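Side-chain contacts in kelch repeat and BTB domain-containing protein A55 (PDB 6I2M), which probably serves as a substrate-specific adaptor of CUL3-based E3 ubiquitin ligases, directing host proteins to ubiquitination and degradation by the proteasome: residues A[120-123]-A[124-128]; A[180-183]-A[184-187]. All blocks are in the same frame, centred on the assembly; numbering follows the deposited sequence.

Contact 1. Residues A[120-123]-A[124-128]; sequences SKNC and IDFYI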
loop_
_atom_site.group_PDB
_atom_site.type_symbol
_atom_site.label_atom_id
_atom_site.label_comp_id
_atom_site.label_asym_id
_atom_site.label_seq_id
_atom_site.Cartn_x
_atom_site.Cartn_y
_atom_site.Cartn_z
ATOM N N SER A 120 30.384 8.080 20.199
ATOM C CA SER A 120 31.836 8.247 20.098
ATOM C C SER A 120 32.486 6.986 19.503
ATOM O O SER A 120 33.434 7.092 18.731
ATOM C CB SER A 120 32.439 8.568 21.462
ATOM O OG SER A 120 32.110 7.581 22.426
ATOM N N LYS A 121 31.944 5.803 19.838
ATOM C CA LYS A 121 32.414 4.504 19.346
ATOM C C LYS A 121 31.986 4.218 17.891
ATOM O O LYS A 121 32.581 3.353 17.242
ATOM C CB LYS A 121 31.971 3.369 20.295
ATOM C CG LYS A 121 30.463 3.297 20.546
ATOM C CD LYS A 121 30.140 2.605 21.863
ATOM C CE LYS A 121 28.688 2.760 22.255
ATOM N NZ LYS A 121 28.381 4.133 22.745
ATOM N N ASN A 122 30.966 4.947 17.388
ATOM C CA ASN A 122 30.418 4.785 16.040
ATOM C C ASN A 122 30.988 5.764 15.010
ATOM O O ASN A 122 31.370 5.332 13.922
ATOM C CB ASN A 122 28.883 4.870 16.063
ATOM C CG ASN A 122 28.192 3.814 16.897
ATOM O OD1 ASN A 122 28.615 2.652 16.974
ATOM N ND2 ASN A 122 27.095 4.195 17.530
ATOM N N CYS A 123 31.032 7.075 15.351
ATOM C CA CYS A 123 31.491 8.192 14.506
ATOM C C CYS A 123 32.812 7.936 13.772
ATOM O O CYS A 123 32.950 8.335 12.613
ATOM C CB CYS A 123 31.555 9.485 15.313
ATOM S SG CYS A 123 32.797 9.479 16.632
ATOM N N ILE A 124 33.774 7.291 14.455
ATOM C CA ILE A 124 35.099 6.943 13.936
ATOM C C ILE A 124 34.995 6.002 12.707
ATOM O O ILE A 124 35.767 6.155 11.758
ATOM C CB ILE A 124 36.013 6.404 15.085
ATOM C CG1 ILE A 124 37.479 6.234 14.629
ATOM C CG2 ILE A 124 35.462 5.126 15.748
ATOM C CD1 ILE A 124 38.497 6.682 15.653
ATOM N N ASP A 125 34.003 5.090 12.708
ATOM C CA ASP A 125 33.749 4.135 11.629
ATOM C C ASP A 125 32.883 4.733 10.512
ATOM O O ASP A 125 33.130 4.448 9.338
ATOM C CB ASP A 125 33.109 2.852 12.196
ATOM C CG ASP A 125 32.856 1.747 11.185
ATOM O OD1 ASP A 125 33.769 1.453 10.380
ATOM O OD2 ASP A 125 31.753 1.161 11.214
ATOM N N PHE A 126 31.875 5.556 10.875
ATOM C CA PHE A 126 30.952 6.186 9.927
ATOM C C PHE A 126 31.591 7.279 9.056
ATOM O O PHE A 126 31.049 7.586 7.992
ATOM C CB PHE A 126 29.692 6.712 10.634
ATOM C CG PHE A 126 28.700 5.630 10.995
ATOM C CD1 PHE A 126 27.917 5.026 10.018
ATOM C CD2 PHE A 126 28.542 5.222 12.313
ATOM C CE1 PHE A 126 27.007 4.018 10.351
ATOM C CE2 PHE A 126 27.627 4.217 12.647
ATOM C CZ PHE A 126 26.864 3.624 11.664
ATOM N N TYR A 127 32.735 7.852 9.489
ATOM C CA TYR A 127 33.447 8.883 8.725
ATOM C C TYR A 127 34.160 8.280 7.512
ATOM O O TYR A 127 34.016 8.804 6.406
ATOM C CB TYR A 127 34.424 9.673 9.619
ATOM C CG TYR A 127 35.346 10.607 8.862
ATOM C CD1 TYR A 127 34.912 11.857 8.435
ATOM C CD2 TYR A 127 36.662 10.242 8.584
ATOM C CE1 TYR A 127 35.755 12.717 7.732
ATOM C CE2 TYR A 127 37.513 11.091 7.876
ATOM C CZ TYR A 127 37.057 12.330 7.457
ATOM O OH TYR A 127 37.897 13.173 6.770
ATOM N N ILE A 128 34.930 7.186 7.726
ATOM C CA ILE A 128 35.675 6.456 6.686
ATOM C C ILE A 128 34.686 5.871 5.656
ATOM O O ILE A 128 34.994 5.820 4.463
ATOM C CB ILE A 128 36.623 5.377 7.310
ATOM C CG1 ILE A 128 37.464 5.966 8.475
ATOM C CG2 ILE A 128 37.536 4.739 6.244
ATOM C CD1 ILE A 128 37.984 4.944 9.501
#
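Helix 120-132 belongs to the helical BTB-BACK part of the protein; near its start Asn122 and Phe126 meet one turn apart, by backbone and side chain alike. Asn122 O takes two N-H groups. The alpha-helical bond from Phe126 N to Asn122 O is 3.1 Å long and lies in the carbonyl plane, with an N-H...O angle of 158°. Asp125 N approaches Asn122 O at 2.9 Å but more bent, from above that plane. One residue on, Tyr127 N gives its hydrogen to Cys123 O at 3.2 Å.

The Phe126 ring reaches back along the helix. Its CG stands beside the backbone N (chi1 -77°), which brings Phe126 CE2 to 3.7 Å from Asn122 CB; that methylene sits in the plane of the ring, at its edge. Phe126 CD2 lies 3.3 Å from Asn122 O. On another side of the helix, Ile124 CG2 rests 3.7 Å from Lys121 O. Cys123 and Tyr127 turn their side chains onto Ile146 of helix 136-147.

ND2 of Asn122 bonds to Asn117 O, and its OD1 takes a weak bond from Asn88 ND2, both earlier in the same chain, while Asp125 OD1 forms a salt bridge with Lys92. Buried Asn122 thus joins an apolar contact through CB to polar bonds through its amide, and the bond to Asn117 O ties it to the short link that follows helix 104-116.

Contact 2. Residues A[180-183]-A[184-187]; sequences NEDF and APLI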
loop_
_atom_site.group_PDB
_atom_site.type_symbol
_atom_site.label_atom_id
_atom_site.label_comp_id
_atom_site.label_asym_id
_atom_site.label_seq_id
_atom_site.Cartn_x
_atom_site.Cartn_y
_atom_site.Cartn_z
ATOM N N ASN A 180 43.539 22.172 26.344
ATOM C CA ASN A 180 44.893 22.723 26.269
ATOM C C ASN A 180 45.223 23.008 24.804
ATOM O O ASN A 180 44.923 22.188 23.932
ATOM C CB ASN A 180 45.916 21.753 26.879
ATOM C CG ASN A 180 47.260 22.361 27.221
ATOM O OD1 ASN A 180 47.926 23.002 26.398
ATOM N ND2 ASN A 180 47.702 22.149 28.451
ATOM N N GLU A 181 45.850 24.166 24.538
ATOM C CA GLU A 181 46.226 24.599 23.189
ATOM C C GLU A 181 47.610 24.056 22.768
ATOM O O GLU A 181 48.393 24.759 22.120
ATOM C CB GLU A 181 46.132 26.136 23.063
ATOM C CG GLU A 181 44.711 26.685 23.036
ATOM C CD GLU A 181 44.003 26.780 24.375
ATOM O OE1 GLU A 181 44.508 27.493 25.272
ATOM O OE2 GLU A 181 42.934 26.145 24.524
ATOM N N ASP A 182 47.893 22.787 23.130
ATOM C CA ASP A 182 49.144 22.083 22.837
ATOM C C ASP A 182 48.928 20.553 22.727
ATOM O O ASP A 182 49.897 19.785 22.748
ATOM C CB ASP A 182 50.212 22.440 23.898
ATOM C CG ASP A 182 51.656 22.252 23.463
ATOM O OD1 ASP A 182 51.979 22.590 22.300
ATOM O OD2 ASP A 182 52.466 21.783 24.290
ATOM N N PHE A 183 47.658 20.115 22.589
ATOM C CA PHE A 183 47.307 18.698 22.451
ATOM C C PHE A 183 47.504 18.179 21.026
ATOM O O PHE A 183 47.743 16.984 20.853
ATOM C CB PHE A 183 45.869 18.423 22.924
ATOM C CG PHE A 183 45.730 17.936 24.348
ATOM C CD1 PHE A 183 46.304 16.735 24.752
ATOM C CD2 PHE A 183 44.973 18.646 25.272
ATOM C CE1 PHE A 183 46.161 16.278 26.065
ATOM C CE2 PHE A 183 44.831 18.189 26.586
ATOM C CZ PHE A 183 45.423 17.007 26.973
ATOM N N ALA A 184 47.409 19.076 20.015
ATOM C CA ALA A 184 47.562 18.772 18.586
ATOM C C ALA A 184 48.821 17.935 18.226
ATOM O O ALA A 184 48.638 16.926 17.541
ATOM C CB ALA A 184 47.506 20.048 17.757
ATOM N N PRO A 185 50.072 18.253 18.682
ATOM C CA PRO A 185 51.213 17.384 18.329
ATOM C C PRO A 185 51.169 16.023 19.028
ATOM O O PRO A 185 51.660 15.044 18.469
ATOM C CB PRO A 185 52.440 18.201 18.757
ATOM C CG PRO A 185 51.932 19.581 19.045
ATOM C CD PRO A 185 50.531 19.389 19.505
ATOM N N LEU A 186 50.563 15.961 20.236
ATOM C CA LEU A 186 50.405 14.730 21.024
ATOM C C LEU A 186 49.422 13.759 20.354
ATOM O O LEU A 186 49.572 12.546 20.502
ATOM C CB LEU A 186 49.962 15.036 22.468
ATOM C CG LEU A 186 50.939 15.829 23.344
ATOM C CD1 LEU A 186 50.200 16.606 24.411
ATOM C CD2 LEU A 186 51.988 14.922 23.975
ATOM N N ILE A 187 48.423 14.301 19.618
ATOM C CA ILE A 187 47.420 13.543 18.859
ATOM C C ILE A 187 48.118 12.894 17.644
ATOM O O ILE A 187 47.843 11.734 17.325
ATOM C CB ILE A 187 46.206 14.452 18.478
ATOM C CG1 ILE A 187 45.376 14.813 19.735
ATOM C CG2 ILE A 187 45.306 13.811 17.403
ATOM C CD1 ILE A 187 44.689 16.186 19.705
#
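Ile187 N closes the first turn of helix 184-195 on Phe183 O, with a 3.0 Å hydrogen bond arriving nearly along the C=O axis (C=O...N angle 164°), while the N-H itself is less well aimed, at 140°. Before that turn the chain is irregular, and Pro185 enters the helix at its second residue, an early position where a proline nitrogen, having no hydrogen to give, costs the helix no bond.

The proline ring lies against the approaching loop, Pro185 CD being 3.3 Å from Asp182 O. Leu186 also reaches this oxygen, from beyond it: its CB points back toward the loop, and Leu186 CD1 is 3.6 Å from Asp182 O. The same methyl, Leu186 CD1, also meets the Phe183 ring, 3.9 Å from Phe183 CD1, with the two side chains crossing at a slant.

Ile187 reaches Phe183 by another route. A chi1 of -70° sets CG1 beside the backbone N and chi2 turns CD1 alongside the carbonyl, Ile187 CD1 lying 3.4 Å from Phe183 O and 4.1 Å from Phe183 CB. CG1 and CD1 of Ile187, the residue that donates the bond, thus also press against the accepting oxygen.

Asp182, Pro185 and Leu186 are exposed in this surface turn, whereas Ile187 is buried. Ile187 packs on Ile150 and Leu151 of helix 150-153, and Phe183 shares Leu151 with it. Ile178, from the loop that follows helix 164-171, touches both Phe183 and Ile187, so loop and new helix meet over one apolar patch.

Along the chain contact 1 comes first, and contact 2 opens some fifty residues later; their centres are about 21 Å apart, with about 10 Å between nearest atoms and no touch. Contact 1, on helix 120-132, is buried, its centre about 14 Å from the centre of the chain, whereas contact 2 lies at the surface where helix 184-195 begins, its centre about 34 Å from that point. Both touch helix 150-153, contact 1 through Cys123 and Ile124 at Leu153, consistent with one helical BACK region. This chain is the BTB-BACK part; the BTB domain binds CUL3, and the Kelch repeats follow in the whole protein.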